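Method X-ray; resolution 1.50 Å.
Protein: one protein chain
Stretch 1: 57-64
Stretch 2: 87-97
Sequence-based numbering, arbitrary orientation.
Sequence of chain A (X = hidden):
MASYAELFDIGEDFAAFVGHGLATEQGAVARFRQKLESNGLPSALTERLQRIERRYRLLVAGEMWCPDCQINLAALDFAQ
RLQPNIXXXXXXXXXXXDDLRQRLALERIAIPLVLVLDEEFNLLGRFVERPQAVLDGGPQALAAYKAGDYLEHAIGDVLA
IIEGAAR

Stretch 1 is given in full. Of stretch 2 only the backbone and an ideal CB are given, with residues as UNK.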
# COMPACT_ATOMS: atom_id res chain seq x y z
N ARG A 57 -0.97 -7.69 -8.14
CA ARG A 57 -2.08 -6.80 -7.84
C ARG A 57 -2.12 -6.53 -6.35
O ARG A 57 -2.05 -7.47 -5.55
CB ARG A 57 -3.39 -7.44 -8.30
CG ARG A 57 -3.48 -7.55 -9.81
CD ARG A 57 -4.83 -8.07 -10.23
NE ARG A 57 -4.91 -8.34 -11.66
CZ ARG A 57 -4.62 -9.52 -12.21
NH1 ARG A 57 -4.23 -10.53 -11.45
NH2 ARG A 57 -4.73 -9.68 -13.52
N LEU A 58 -2.22 -5.26 -5.98
CA LEU A 58 -2.34 -4.87 -4.58
C LEU A 58 -3.79 -4.46 -4.37
O LEU A 58 -4.22 -3.41 -4.85
CB LEU A 58 -1.38 -3.71 -4.26
CG LEU A 58 0.11 -3.91 -4.55
CD1 LEU A 58 0.97 -2.74 -4.06
CD2 LEU A 58 0.61 -5.22 -3.97
N LEU A 59 -4.56 -5.34 -3.72
CA LEU A 59 -5.92 -5.03 -3.30
C LEU A 59 -5.84 -4.33 -1.96
O LEU A 59 -5.42 -4.92 -0.95
CB LEU A 59 -6.79 -6.29 -3.20
CG LEU A 59 -8.21 -6.08 -2.68
CD1 LEU A 59 -9.01 -5.09 -3.56
CD2 LEU A 59 -8.92 -7.42 -2.60
N VAL A 60 -6.24 -3.07 -1.94
CA VAL A 60 -6.04 -2.24 -0.77
C VAL A 60 -7.35 -1.79 -0.16
O VAL A 60 -8.24 -1.38 -0.89
CB VAL A 60 -5.27 -0.95 -1.16
CG1 VAL A 60 -5.06 -0.04 0.05
CG2 VAL A 60 -3.92 -1.29 -1.79
N ALA A 61 -7.48 -1.87 1.16
CA ALA A 61 -8.58 -1.19 1.84
C ALA A 61 -7.99 0.05 2.51
O ALA A 61 -7.05 -0.04 3.30
CB ALA A 61 -9.23 -2.09 2.88
N GLY A 62 -8.54 1.21 2.16
CA GLY A 62 -7.97 2.46 2.66
C GLY A 62 -8.95 3.60 2.54
O GLY A 62 -10.00 3.47 1.90
N GLU A 63 -8.60 4.71 3.18
CA GLU A 63 -9.46 5.90 3.23
C GLU A 63 -8.56 7.13 3.23
O GLU A 63 -7.51 7.16 3.88
CB GLU A 63 -10.27 5.93 4.52
CG GLU A 63 -11.18 4.70 4.74
CD GLU A 63 -12.64 4.88 4.31
OE1 GLU A 63 -13.27 3.86 3.96
OE2 GLU A 63 -13.17 6.00 4.38
N MET A 64 -9.00 8.17 2.52
CA MET A 64 -8.16 9.37 2.40
C MET A 64 -7.97 10.18 3.68
O MET A 64 -7.05 11.01 3.75
CB MET A 64 -8.65 10.27 1.26
CG MET A 64 -8.11 9.88 -0.09
SD MET A 64 -6.29 10.18 -0.32
CE MET A 64 -6.33 12.03 -0.42
N UNK A 87 0.05 -3.16 -9.75
CA UNK A 87 -1.14 -2.30 -9.85
C UNK A 87 -1.95 -2.31 -8.56
O UNK A 87 -2.22 -3.39 -8.03
CB UNK A 87 -2.02 -2.75 -11.02
N UNK A 88 -2.34 -1.12 -8.09
CA UNK A 88 -3.18 -0.94 -6.89
C UNK A 88 -4.61 -0.70 -7.28
O UNK A 88 -4.87 0.05 -8.23
CB UNK A 88 -2.68 0.22 -6.03
N UNK A 89 -5.54 -1.28 -6.52
CA UNK A 89 -6.95 -0.86 -6.58
C UNK A 89 -7.42 -0.76 -5.15
O UNK A 89 -7.07 -1.62 -4.32
CB UNK A 89 -7.82 -1.83 -7.39
N UNK A 90 -8.21 0.26 -4.85
CA UNK A 90 -8.52 0.59 -3.44
C UNK A 90 -10.03 0.56 -3.17
O UNK A 90 -10.81 1.22 -3.86
CB UNK A 90 -7.96 1.97 -3.08
N UNK A 91 -10.40 -0.27 -2.19
CA UNK A 91 -11.78 -0.35 -1.68
C UNK A 91 -11.84 0.29 -0.30
O UNK A 91 -10.79 0.64 0.28
CB UNK A 91 -12.27 -1.80 -1.62
N UNK A 92 -13.06 0.50 0.20
CA UNK A 92 -13.23 1.22 1.47
C UNK A 92 -12.91 0.35 2.68
O UNK A 92 -12.91 -0.89 2.61
CB UNK A 92 -14.66 1.75 1.59
N UNK A 93 -12.70 0.98 3.84
CA UNK A 93 -12.58 0.25 5.09
C UNK A 93 -13.83 -0.56 5.36
O UNK A 93 -13.76 -1.73 5.76
CB UNK A 93 -12.31 1.21 6.25
N UNK A 94 -15.00 0.05 5.13
CA UNK A 94 -16.27 -0.63 5.39
C UNK A 94 -16.40 -1.90 4.56
O UNK A 94 -16.88 -2.93 5.05
CB UNK A 94 -17.44 0.31 5.10
N UNK A 95 -15.97 -1.83 3.30
CA UNK A 95 -16.08 -3.02 2.47
C UNK A 95 -15.15 -4.13 2.98
O UNK A 95 -15.52 -5.33 2.94
CB UNK A 95 -15.76 -2.68 1.01
N UNK A 96 -13.95 -3.76 3.42
CA UNK A 96 -13.05 -4.77 3.99
C UNK A 96 -13.67 -5.35 5.26
O UNK A 96 -13.55 -6.56 5.53
CB UNK A 96 -11.68 -4.17 4.29
N UNK A 97 -14.36 -4.52 6.06
CA UNK A 97 -15.02 -5.05 7.26
C UNK A 97 -16.10 -6.05 6.88
O UNK A 97 -16.24 -7.10 7.53
CB UNK A 97 -15.62 -3.92 8.09

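Two parallel strands set the rules here: positions 87 to 91 pair in register with Arg-57 to Ala-61, so side chains alternate between the two faces of the sheet.

Position 87 shares its face with Arg-57, but its ideal CB comes no closer than 5.1 Å to Arg-57 CA. Almost any extended side chain would suit, an acid or a polar one included. It is Glu-87, whose carboxylate makes no salt bridge to Arg-57; its backbone O takes the bond from Leu-58 N at 2.8 Å.

Position 88 turns to the face of Leu-58 and Val-60, with its ideal CB 4.7 Å from Val-60 CG2. A branched aliphatic chain or methionine would fill the space beside them. Leu-88 does so, CD1 resting 3.7 Å from Leu-58 CD1 and CG 4.4 Å from Val-60 CG2.

Position 89 joins the face of Leu-59, whose CD1 lies 5.2 Å from the ideal CB. Small or medium apolar residues are plausible, and this view cannot choose among them. Ala-89 contributes mainly backbone: its N donates to Leu-58 O at 3.0 Å and its O accepts from Val-60 N at 2.9 Å.

At position 90 the chain returns to the face of Val-60, with the backbone of Gly-62 nearby. Beta-branched residues suit the extended backbone. Ile-90 packs CG1 3.9 Å from Val-60 CB and sets CG2 4.0 Å from Gly-62 N.

Position 91 lies on the apolar face it shares with Leu-59 and Ala-61; valine, leucine or isoleucine would serve. Ile-91 uses both branches, CG1 4.2 Å from Ala-61 CB and CG2 4.3 Å from Leu-59 CD1, while its N donates to Val-60 O at 2.8 Å and its O accepts from Gly-62 N at 3.0 Å.

Position 92 precedes a helix, so serine, threonine, aspartate or asparagine would suit as a cap. Ser-92 supplies it: OG accepts from the backbone N of position 95 at 2.9 Å, a capping bond.

Position 93 has a fixed backbone task, since its N donates to Glu-63 OE1 at 2.9 Å; the acid favors a basic or neutral side chain. The aliphatic stem of Lys-93 begins with CB 3.6 Å from Glu-63 OE1, but its end leads away.

Position 94 has room for a CB, with nothing of stretch 1 within 5.5 Å of it, so alanine or a small polar residue would suit as well; it is Gly-94, whose N donates to a water that in turn donates to Glu-63 OE1. Positions 95 and 97, free of stretch 1, suit polar residues: Arg-95 and Glu-97.

Position 96 points toward Ala-61, its ideal CB 3.5 Å from Ala-61 CB, which favors a small residue. Ala-96 makes this methyl-to-methyl contact.

Stretch 2 87-97: ELAIISKGRAE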
# COMPACT_ATOMS: atom_id res chain seq x y z
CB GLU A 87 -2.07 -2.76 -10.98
CG GLU A 87 -3.22 -1.75 -11.23
CD GLU A 87 -4.28 -2.19 -12.26
OE1 GLU A 87 -4.10 -3.22 -12.94
OE2 GLU A 87 -5.30 -1.47 -12.38
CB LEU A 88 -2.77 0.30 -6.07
CG LEU A 88 -1.56 0.34 -5.15
CD1 LEU A 88 -0.28 0.19 -5.97
CD2 LEU A 88 -1.53 1.65 -4.39
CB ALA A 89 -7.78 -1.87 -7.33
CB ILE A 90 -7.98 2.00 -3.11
CG1 ILE A 90 -6.46 2.02 -3.34
CG2 ILE A 90 -8.24 2.37 -1.66
CD1 ILE A 90 -5.89 3.43 -3.68
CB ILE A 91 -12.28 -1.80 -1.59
CG1 ILE A 91 -11.41 -2.62 -0.62
CG2 ILE A 91 -12.34 -2.42 -2.98
CD1 ILE A 91 -11.95 -4.05 -0.33
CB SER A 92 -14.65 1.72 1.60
OG SER A 92 -15.51 0.61 1.83
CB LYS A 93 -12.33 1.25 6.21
CG LYS A 93 -12.20 0.59 7.58
CD LYS A 93 -11.86 1.62 8.66
CE LYS A 93 -12.10 1.02 10.06
NZ LYS A 93 -11.95 2.03 11.14
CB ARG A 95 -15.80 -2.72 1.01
CG ARG A 95 -16.14 -3.95 0.15
CD ARG A 95 -16.14 -3.64 -1.32
NE ARG A 95 -17.26 -2.81 -1.76
CZ ARG A 95 -18.49 -3.25 -2.07
NH1 ARG A 95 -18.80 -4.53 -1.94
NH2 ARG A 95 -19.38 -2.38 -2.56
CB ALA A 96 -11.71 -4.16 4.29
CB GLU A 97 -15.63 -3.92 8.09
CG GLU A 97 -14.57 -3.06 8.76
CD GLU A 97 -15.12 -1.77 9.36
OE1 GLU A 97 -16.21 -1.32 8.96
OE2 GLU A 97 -14.43 -1.21 10.24
O HOH W 1 -15.67 2.91 4.77
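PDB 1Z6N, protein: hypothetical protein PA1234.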